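Local coordinates for suppressor protein MPT5 (Saccharomyces cerevisiae, PDB 5BZ1) that binds sequence elements in the 3' untranslated regions of target mRNAs through its Pumilio repeats, acts in post-transcriptional regulation and lowers expression of HO, at residues A[135-140]-A[170-175]; A[144-149]-A[183-188]. One frame throughout, in Å; residues are numbered along the deposited sequence.

Contact 1: residues A[135-140]-A[170-175]; sequences LINDLN and IITIST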
ATOM      1  N   LEU A 135      -7.414   3.717  13.014  1.00 27.13           N
ATOM      2  CA  LEU A 135      -7.649   2.350  12.552  1.00 25.16           C
ATOM      3  C   LEU A 135      -6.621   1.911  11.505  1.00 29.18           C
ATOM      4  O   LEU A 135      -6.114   0.788  11.553  1.00 25.70           O
ATOM      5  CB  LEU A 135      -9.061   2.211  11.981  1.00 21.05           C
ATOM      6  CG  LEU A 135     -10.193   2.238  13.005  1.00 31.25           C
ATOM      7  CD1 LEU A 135     -11.528   1.941  12.349  1.00 26.89           C
ATOM      8  CD2 LEU A 135      -9.917   1.246  14.116  1.00 29.29           C
ATOM      9  N   ILE A 136      -6.324   2.802  10.563  1.00 25.63           N
ATOM     10  CA  ILE A 136      -5.374   2.515   9.490  1.00 27.86           C
ATOM     11  C   ILE A 136      -3.995   2.158  10.054  1.00 24.91           C
ATOM     12  O   ILE A 136      -3.320   1.260   9.550  1.00 25.03           O
ATOM     13  CB  ILE A 136      -5.265   3.710   8.511  1.00 28.74           C
ATOM     14  CG1 ILE A 136      -6.565   3.869   7.723  1.00 27.68           C
ATOM     15  CG2 ILE A 136      -4.104   3.528   7.545  1.00 21.85           C
ATOM     16  CD1 ILE A 136      -6.627   5.128   6.876  1.00 30.81           C
ATOM     17  N   ASN A 137      -3.596   2.853  11.117  1.00 24.81           N
ATOM     18  CA  ASN A 137      -2.290   2.642  11.730  1.00 28.50           C
ATOM     19  C   ASN A 137      -2.284   1.669  12.906  1.00 30.65           C
ATOM     20  O   ASN A 137      -1.219   1.272  13.379  1.00 32.44           O
ATOM     21  CB  ASN A 137      -1.688   3.981  12.170  1.00 32.06           C
ATOM     22  CG  ASN A 137      -1.218   4.819  10.999  1.00 32.01           C
ATOM     23  OD1 ASN A 137      -1.049   4.312   9.893  1.00 30.03           O
ATOM     24  ND2 ASN A 137      -0.995   6.107  11.240  1.00 29.17           N
ATOM     25  N   ASP A 138      -3.466   1.290  13.382  1.00 27.68           N
ATOM     26  CA  ASP A 138      -3.557   0.454  14.578  1.00 28.16           C
ATOM     27  C   ASP A 138      -3.147  -0.997  14.327  1.00 24.90           C
ATOM     28  O   ASP A 138      -3.489  -1.587  13.297  1.00 27.73           O
ATOM     29  CB  ASP A 138      -4.967   0.502  15.177  1.00 29.85           C
ATOM     30  CG  ASP A 138      -5.072  -0.272  16.478  1.00 35.04           C
ATOM     31  OD1 ASP A 138      -4.673   0.270  17.532  1.00 33.69           O
ATOM     32  OD2 ASP A 138      -5.555  -1.421  16.444  1.00 34.32           O
ATOM     33  N   LEU A 139      -2.412  -1.549  15.289  1.00 27.83           N
ATOM     34  CA  LEU A 139      -1.936  -2.927  15.262  1.00 33.25           C
ATOM     35  C   LEU A 139      -3.043  -3.930  14.917  1.00 36.23           C
ATOM     36  O   LEU A 139      -2.822  -4.875  14.156  1.00 30.25           O
ATOM     37  CB  LEU A 139      -1.319  -3.267  16.620  1.00 32.51           C
ATOM     38  CG  LEU A 139      -0.916  -4.710  16.915  1.00 41.03           C
ATOM     39  CD1 LEU A 139       0.175  -5.165  15.957  1.00 42.54           C
ATOM     40  CD2 LEU A 139      -0.453  -4.849  18.358  1.00 41.62           C
ATOM     41  N   ASN A 140      -4.231  -3.718  15.478  1.00 30.50           N
ATOM     42  CA  ASN A 140      -5.365  -4.604  15.233  1.00 25.64           C
ATOM     43  C   ASN A 140      -6.289  -4.085  14.137  1.00 24.74           C
ATOM     44  O   ASN A 140      -6.756  -4.851  13.288  1.00 23.43           O
ATOM     45  CB  ASN A 140      -6.154  -4.812  16.527  1.00 26.63           C
ATOM     46  CG  ASN A 140      -5.358  -5.547  17.578  1.00 35.29           C
ATOM     47  OD1 ASN A 140      -4.796  -6.609  17.310  1.00 41.12           O
ATOM     48  ND2 ASN A 140      -5.280  -4.975  18.774  1.00 37.99           N
ATOM     49  N   ILE A 170      -2.102  12.337   5.016  1.00 29.65           N
ATOM     50  CA  ILE A 170      -1.280  11.546   4.100  1.00 24.64           C
ATOM     51  C   ILE A 170       0.098  11.268   4.711  1.00 25.08           C
ATOM     52  O   ILE A 170       0.673  10.199   4.505  1.00 29.96           O
ATOM     53  CB  ILE A 170      -1.141  12.211   2.702  1.00 28.70           C
ATOM     54  CG1 ILE A 170      -0.439  11.270   1.720  1.00 29.00           C
ATOM     55  CG2 ILE A 170      -0.388  13.535   2.782  1.00 23.91           C
ATOM     56  CD1 ILE A 170      -1.184   9.967   1.491  1.00 34.37           C
ATOM     57  N   ILE A 171       0.605  12.223   5.490  1.00 27.73           N
ATOM     58  CA  ILE A 171       1.865  12.049   6.202  1.00 31.07           C
ATOM     59  C   ILE A 171       1.707  11.014   7.322  1.00 32.77           C
ATOM     60  O   ILE A 171       2.456  10.034   7.393  1.00 30.65           O
ATOM     61  CB  ILE A 171       2.355  13.375   6.808  1.00 35.70           C
ATOM     62  CG1 ILE A 171       2.576  14.419   5.715  1.00 35.45           C
ATOM     63  CG2 ILE A 171       3.647  13.161   7.595  1.00 35.56           C
ATOM     64  CD1 ILE A 171       3.827  14.173   4.899  1.00 40.36           C
ATOM     65  N   THR A 172       0.727  11.247   8.191  1.00 27.62           N
ATOM     66  CA  THR A 172       0.452  10.375   9.332  1.00 32.88           C
ATOM     67  C   THR A 172       0.365   8.905   8.916  1.00 29.56           C
ATOM     68  O   THR A 172       0.841   8.017   9.622  1.00 32.53           O
ATOM     69  CB  THR A 172      -0.858  10.777  10.035  1.00 35.53           C
ATOM     70  OG1 THR A 172      -0.860  12.188  10.279  1.00 36.49           O
ATOM     71  CG2 THR A 172      -1.019  10.027  11.359  1.00 36.40           C
ATOM     72  N   ILE A 173      -0.226   8.668   7.749  1.00 25.36           N
ATOM     73  CA  ILE A 173      -0.413   7.323   7.221  1.00 27.15           C
ATOM     74  C   ILE A 173       0.817   6.771   6.482  1.00 27.26           C
ATOM     75  O   ILE A 173       1.263   5.660   6.767  1.00 27.37           O
ATOM     76  CB  ILE A 173      -1.657   7.279   6.307  1.00 29.08           C
ATOM     77  CG1 ILE A 173      -2.926   7.409   7.154  1.00 34.69           C
ATOM     78  CG2 ILE A 173      -1.690   5.998   5.485  1.00 23.90           C
ATOM     79  CD1 ILE A 173      -4.145   7.871   6.383  1.00 37.20           C
ATOM     80  N   SER A 174       1.358   7.541   5.540  1.00 28.31           N
ATOM     81  CA  SER A 174       2.453   7.067   4.690  1.00 23.49           C
ATOM     82  C   SER A 174       3.759   6.833   5.449  1.00 27.85           C
ATOM     83  O   SER A 174       4.583   6.018   5.034  1.00 28.40           O
ATOM     84  CB  SER A 174       2.706   8.044   3.538  1.00 26.13           C
ATOM     85  OG  SER A 174       1.564   8.204   2.722  1.00 26.02           O
ATOM     86  N   THR A 175       3.948   7.558   6.548  1.00 27.40           N
ATOM     87  CA  THR A 175       5.178   7.456   7.328  1.00 28.45           C
ATOM     88  C   THR A 175       5.023   6.503   8.505  1.00 30.35           C
ATOM     89  O   THR A 175       5.879   6.451   9.396  1.00 26.58           O
ATOM     90  CB  THR A 175       5.639   8.826   7.853  1.00 24.78           C
ATOM     91  OG1 THR A 175       4.698   9.315   8.816  1.00 29.60           O
ATOM     92  CG2 THR A 175       5.756   9.823   6.704  1.00 28.88           C
TER

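Contact 2: residues A[144-149]-A[183-188]; sequences VIQKCI and LQKLLS. With nucleotides of chain B.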
ATOM      1  N   VAL A 144      -8.668  -4.915   9.744  1.00 25.42           N
ATOM      2  CA  VAL A 144     -10.064  -4.679   9.392  1.00 23.53           C
ATOM      3  C   VAL A 144     -10.171  -3.776   8.158  1.00 23.16           C
ATOM      4  O   VAL A 144     -10.955  -4.048   7.246  1.00 24.86           O
ATOM      5  CB  VAL A 144     -10.852  -4.071  10.573  1.00 28.58           C
ATOM      6  CG1 VAL A 144     -12.246  -3.634  10.129  1.00 23.81           C
ATOM      7  CG2 VAL A 144     -10.946  -5.070  11.727  1.00 26.99           C
ATOM      8  N   ILE A 145      -9.382  -2.703   8.130  1.00 23.44           N
ATOM      9  CA  ILE A 145      -9.372  -1.806   6.975  1.00 22.23           C
ATOM     10  C   ILE A 145      -8.946  -2.571   5.721  1.00 17.92           C
ATOM     11  O   ILE A 145      -9.557  -2.431   4.660  1.00 25.25           O
ATOM     12  CB  ILE A 145      -8.447  -0.586   7.185  1.00 23.45           C
ATOM     13  CG1 ILE A 145      -8.874   0.214   8.414  1.00 26.74           C
ATOM     14  CG2 ILE A 145      -8.449   0.306   5.946  1.00 20.10           C
ATOM     15  CD1 ILE A 145     -10.310   0.727   8.344  1.00 25.40           C
ATOM     16  N   GLN A 146      -7.905  -3.390   5.848  1.00 20.11           N
ATOM     17  CA  GLN A 146      -7.425  -4.181   4.719  1.00 26.60           C
ATOM     18  C   GLN A 146      -8.474  -5.185   4.242  1.00 30.27           C
ATOM     19  O   GLN A 146      -8.604  -5.432   3.045  1.00 32.25           O
ATOM     20  CB  GLN A 146      -6.116  -4.898   5.063  1.00 27.46           C
ATOM     21  CG  GLN A 146      -4.903  -3.974   5.166  1.00 28.19           C
ATOM     22  CD  GLN A 146      -3.606  -4.733   5.378  1.00 35.11           C
ATOM     23  OE1 GLN A 146      -3.250  -5.607   4.587  1.00 40.87           O
ATOM     24  NE2 GLN A 146      -2.893  -4.401   6.449  1.00 35.04           N
ATOM     25  N   LYS A 147      -9.217  -5.762   5.181  1.00 26.71           N
ATOM     26  CA  LYS A 147     -10.270  -6.704   4.827  1.00 26.01           C
ATOM     27  C   LYS A 147     -11.365  -5.998   4.018  1.00 22.37           C
ATOM     28  O   LYS A 147     -11.839  -6.532   3.017  1.00 25.58           O
ATOM     29  CB  LYS A 147     -10.850  -7.369   6.082  1.00 27.01           C
ATOM     30  CG  LYS A 147     -11.861  -8.465   5.801  1.00 33.42           C
ATOM     31  CD  LYS A 147     -11.244  -9.658   5.075  1.00 43.11           C
ATOM     32  CE  LYS A 147     -10.356 -10.486   5.994  1.00 50.34           C
ATOM     33  NZ  LYS A 147      -9.908 -11.760   5.353  1.00 50.05           N
ATOM     34  N   CYS A 148     -11.748  -4.795   4.448  1.00 19.60           N
ATOM     35  CA  CYS A 148     -12.713  -3.981   3.703  1.00 24.91           C
ATOM     36  C   CYS A 148     -12.218  -3.722   2.283  1.00 26.14           C
ATOM     37  O   CYS A 148     -12.973  -3.819   1.314  1.00 25.56           O
ATOM     38  CB  CYS A 148     -12.934  -2.635   4.393  1.00 26.55           C
ATOM     39  SG  CYS A 148     -13.780  -2.707   5.983  1.00 33.50           S
ATOM     40  N   ILE A 149     -10.934  -3.395   2.177  1.00 22.79           N
ATOM     41  CA  ILE A 149     -10.317  -3.035   0.909  1.00 29.07           C
ATOM     42  C   ILE A 149     -10.375  -4.180  -0.104  1.00 30.49           C
ATOM     43  O   ILE A 149     -10.589  -3.951  -1.296  1.00 30.13           O
ATOM     44  CB  ILE A 149      -8.860  -2.562   1.132  1.00 27.63           C
ATOM     45  CG1 ILE A 149      -8.846  -1.159   1.743  1.00 27.50           C
ATOM     46  CG2 ILE A 149      -8.073  -2.566  -0.163  1.00 28.66           C
ATOM     47  CD1 ILE A 149      -7.460  -0.675   2.153  1.00 29.09           C
ATOM     48  N   LEU A 183      -2.056   1.609   2.709  1.00 21.68           N
ATOM     49  CA  LEU A 183      -2.194   2.552   1.601  1.00 24.80           C
ATOM     50  C   LEU A 183      -1.849   1.907   0.259  1.00 23.75           C
ATOM     51  O   LEU A 183      -2.503   2.175  -0.748  1.00 26.72           O
ATOM     52  CB  LEU A 183      -1.320   3.789   1.836  1.00 24.42           C
ATOM     53  CG  LEU A 183      -1.460   4.934   0.831  1.00 29.58           C
ATOM     54  CD1 LEU A 183      -2.911   5.371   0.718  1.00 32.77           C
ATOM     55  CD2 LEU A 183      -0.584   6.110   1.229  1.00 29.22           C
ATOM     56  N   GLN A 184      -0.824   1.058   0.253  1.00 24.39           N
ATOM     57  CA  GLN A 184      -0.433   0.337  -0.957  1.00 28.36           C
ATOM     58  C   GLN A 184      -1.508  -0.662  -1.386  1.00 30.19           C
ATOM     59  O   GLN A 184      -1.772  -0.820  -2.579  1.00 28.79           O
ATOM     60  CB  GLN A 184       0.904  -0.382  -0.750  1.00 28.94           C
ATOM     61  CG  GLN A 184       2.101   0.559  -0.622  1.00 42.97           C
ATOM     62  CD  GLN A 184       3.400  -0.173  -0.341  1.00 46.42           C
ATOM     63  OE1 GLN A 184       3.838  -1.012  -1.128  1.00 53.16           O
ATOM     64  NE2 GLN A 184       4.023   0.146   0.787  1.00 41.56           N
ATOM     65  N   LYS A 185      -2.117  -1.339  -0.413  1.00 24.07           N
ATOM     66  CA  LYS A 185      -3.218  -2.260  -0.697  1.00 29.05           C
ATOM     67  C   LYS A 185      -4.369  -1.501  -1.346  1.00 22.17           C
ATOM     68  O   LYS A 185      -4.908  -1.924  -2.368  1.00 26.03           O
ATOM     69  CB  LYS A 185      -3.716  -2.931   0.586  1.00 27.12           C
ATOM     70  CG  LYS A 185      -2.659  -3.726   1.341  1.00 35.64           C
ATOM     71  CD  LYS A 185      -2.082  -4.842   0.494  1.00 41.26           C
ATOM     72  CE  LYS A 185      -0.959  -5.569   1.229  1.00 49.98           C
ATOM     73  NZ  LYS A 185      -1.404  -6.234   2.489  1.00 52.65           N
ATOM     74  N   LEU A 186      -4.731  -0.374  -0.740  1.00 21.73           N
ATOM     75  CA  LEU A 186      -5.794   0.482  -1.251  1.00 25.75           C
ATOM     76  C   LEU A 186      -5.525   0.930  -2.687  1.00 28.93           C
ATOM     77  O   LEU A 186      -6.398   0.822  -3.551  1.00 28.59           O
ATOM     78  CB  LEU A 186      -5.952   1.707  -0.351  1.00 25.94           C
ATOM     79  CG  LEU A 186      -7.021   2.712  -0.776  1.00 32.92           C
ATOM     80  CD1 LEU A 186      -8.418   2.131  -0.582  1.00 23.58           C
ATOM     81  CD2 LEU A 186      -6.872   4.008  -0.012  1.00 31.77           C
ATOM     82  N   LEU A 187      -4.313   1.425  -2.933  1.00 30.22           N
ATOM     83  CA  LEU A 187      -3.948   1.957  -4.243  1.00 33.23           C
ATOM     84  C   LEU A 187      -3.962   0.880  -5.325  1.00 31.80           C
ATOM     85  O   LEU A 187      -4.146   1.180  -6.505  1.00 33.10           O
ATOM     86  CB  LEU A 187      -2.574   2.633  -4.190  1.00 29.99           C
ATOM     87  CG  LEU A 187      -2.467   3.969  -3.452  1.00 31.25           C
ATOM     88  CD1 LEU A 187      -1.021   4.429  -3.370  1.00 32.93           C
ATOM     89  CD2 LEU A 187      -3.309   5.027  -4.130  1.00 29.29           C
ATOM     90  N   SER A 188      -3.780  -0.373  -4.920  1.00 28.72           N
ATOM     91  CA  SER A 188      -3.710  -1.473  -5.875  1.00 31.46           C
ATOM     92  C   SER A 188      -5.086  -1.907  -6.385  1.00 29.96           C
ATOM     93  O   SER A 188      -5.179  -2.615  -7.388  1.00 35.40           O
ATOM     94  CB  SER A 188      -2.979  -2.672  -5.266  1.00 30.42           C
ATOM     95  OG  SER A 188      -3.730  -3.242  -4.211  1.00 31.27           O
TER
ATOM     96  P     U B   6       5.805  -9.446  10.262  1.00 39.18           P
ATOM     97  OP1   U B   6       7.196  -9.333  10.778  1.00 37.86           O
ATOM     98  OP2   U B   6       5.291 -10.771   9.810  1.00 40.75           O
ATOM     99  O5'   U B   6       4.795  -8.889  11.363  1.00 37.88           O
ATOM    100  C5'   U B   6       5.108  -7.737  12.139  1.00 37.69           C
ATOM    101  C4'   U B   6       3.898  -7.216  12.878  1.00 36.54           C
ATOM    102  O4'   U B   6       3.226  -6.215  12.064  1.00 37.29           O
ATOM    103  C3'   U B   6       2.840  -8.264  13.232  1.00 37.10           C
ATOM    104  O3'   U B   6       2.255  -7.939  14.494  1.00 37.33           O
ATOM    105  C2'   U B   6       1.800  -8.076  12.129  1.00 35.24           C
ATOM    106  O2'   U B   6       0.494  -8.500  12.467  1.00 35.96           O
ATOM    107  C1'   U B   6       1.863  -6.569  11.909  1.00 37.14           C
ATOM    108  N1    U B   6       1.399  -6.127  10.583  1.00 39.11           N
ATOM    109  C2    U B   6       0.184  -5.465  10.534  1.00 31.91           C
ATOM    110  O2    U B   6      -0.479  -5.252  11.535  1.00 31.25           O
ATOM    111  N3    U B   6      -0.229  -5.069   9.279  1.00 35.70           N
ATOM    112  C4    U B   6       0.449  -5.265   8.090  1.00 41.96           C
ATOM    113  O4    U B   6      -0.044  -4.854   7.035  1.00 42.90           O
ATOM    114  C5    U B   6       1.701  -5.956   8.231  1.00 43.08           C
ATOM    115  C6    U B   6       2.129  -6.357   9.440  1.00 41.89           C
ATOM    116  P     A B   4      14.473  -3.442   5.311  1.00 29.31           P
ATOM    117  OP1   A B   4      14.907  -4.315   6.426  1.00 29.65           O
ATOM    118  OP2   A B   4      14.418  -3.973   3.924  1.00 32.23           O
ATOM    119  O5'   A B   4      13.033  -2.856   5.647  1.00 33.16           O
ATOM    120  C5'   A B   4      12.805  -2.102   6.828  1.00 29.74           C
ATOM    121  C4'   A B   4      11.330  -1.919   7.072  1.00 24.28           C
ATOM    122  O4'   A B   4      10.761  -1.118   6.006  1.00 28.36           O
ATOM    123  C3'   A B   4      10.500  -3.191   7.060  1.00 29.81           C
ATOM    124  O3'   A B   4      10.560  -3.894   8.289  1.00 31.98           O
ATOM    125  C2'   A B   4       9.106  -2.677   6.714  1.00 33.22           C
ATOM    126  O2'   A B   4       8.456  -2.153   7.865  1.00 33.24           O
ATOM    127  C1'   A B   4       9.430  -1.518   5.762  1.00 29.51           C
ATOM    128  N9    A B   4       9.300  -1.893   4.339  1.00 28.00           N
ATOM    129  C8    A B   4      10.198  -2.581   3.554  1.00 28.97           C
ATOM    130  N7    A B   4       9.784  -2.759   2.321  1.00 31.24           N
ATOM    131  C5    A B   4       8.533  -2.151   2.280  1.00 29.31           C
ATOM    132  C6    A B   4       7.577  -1.996   1.254  1.00 28.32           C
ATOM    133  N6    A B   4       7.727  -2.459   0.010  1.00 30.58           N
ATOM    134  N1    A B   4       6.438  -1.337   1.560  1.00 30.10           N
ATOM    135  C2    A B   4       6.273  -0.868   2.806  1.00 34.35           C
ATOM    136  N3    A B   4       7.096  -0.949   3.851  1.00 33.82           N
ATOM    137  C4    A B   4       8.222  -1.613   3.522  1.00 29.04           C
TER

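Contact 1: residues A[135-140]-A[170-175]
The last turns of helices 129-137 and 169-174 come together at their C-terminal ends, and the backbones are nearest at N137 and I173, whose CA atoms are 6.8 Å apart. A single polar bond crosses here. N137 ND2 donates to T172 O at 3.1 Å, and its N-H is moderately bent toward the oxygen, at 151°. The amide nitrogen sits well above the plane of the T172 carbonyl rather than on a lone pair. With CG of N137 beside its own backbone N and anti to the carbonyl carbon (chi1 -73°), the amide reaches across the gap; OD1 lies over I173 CA, and ND2 also passes 3.9 Å from T172 CG2. A leucine in place of N137 would probably leave T172 O without this donor and cost the two helix ends their polar link. Deeper in, I136 and I173 cross at about a right angle, their CD1 methyls 3.7 Å apart and their CG2 branches also in contact. I136 also touches V182 of helix 179-189. Around the helix ends the chain is shaped locally: D138 OD2 caps the turn into the next helix by accepting from N140 N at 2.8 Å and from G141 N, while S174 OG and T175 OG1 turn back to I170 O and I171 O, one helical turn earlier. Matching helices of consecutive Pumilio repeats, the fourth and fifth, thus stack side by side, as is characteristic of the superhelical PUF domain.

Contact 2: residues A[144-149]-A[183-188]
Q146 and K185 meet on the RNA-facing side of two neighbouring helices, where K185 NZ donates to Q146 OE1 at 2.9 Å. The ammonium nitrogen is tilted from the plane of that carbonyl. The other end of the same amide serves the RNA: Q146 NE2 donates to O4 of U6 of chain B at 2.9 Å, with an N-H angle of 152°. K185 therefore holds the carboxamide oxygen while the amide nitrogen donates to uracil O4, which should fix the rotation of the group. Bends at chi2 and chi4 fold the lysine chain so that its end reaches the glutamine. On the next repeat Q184 repeats the theme, its NE2 donating almost straight to N1 of A4 of chain B. This follows the modular recognition of PUF proteins, in which side chains of a repeat's RNA-binding helix contact a base, although the bases met by these two adjacent repeats, U6 and A4, are not consecutive. Below the polar layer segments 144-149 and 183-188 run nearly parallel, 8° apart, with axes 9.8 Å apart at closest approach. I149 points into the gap, its CD1 packing on L186 CB at 3.8 Å and its CG2 lying over K185 O; I149 and L186 cross at about a right angle. Further out, V182 and V189 also touch I149, I160 and I164 of helix 158-165 back L186, Q184 NE2 makes its second bond to C180 O, and N142 OD1 takes a weak bond from Q146 NE2.

Overall arrangement
Contacts 1 and 2 join the same two units, the fourth and fifth Pumilio repeats, at two levels, with their centres about 12 Å apart. Along the chain their segments alternate: helix 129-137 is followed by helix 141-151 in one repeat, and helix 169-174 by helix 179-189 in the next, so each contact pairs a helix with its counterpart one repeat on. The two layers also touch directly, S174 and I170 packing on L183 and L135 on I145. Together they form part of one continuous interface between repeats, consistent with the RNA-binding helices of contact 2 lying side by side, so that each presents a glutamine to the bound RNA, to U6 and to A4, which are not adjacent nucleotides.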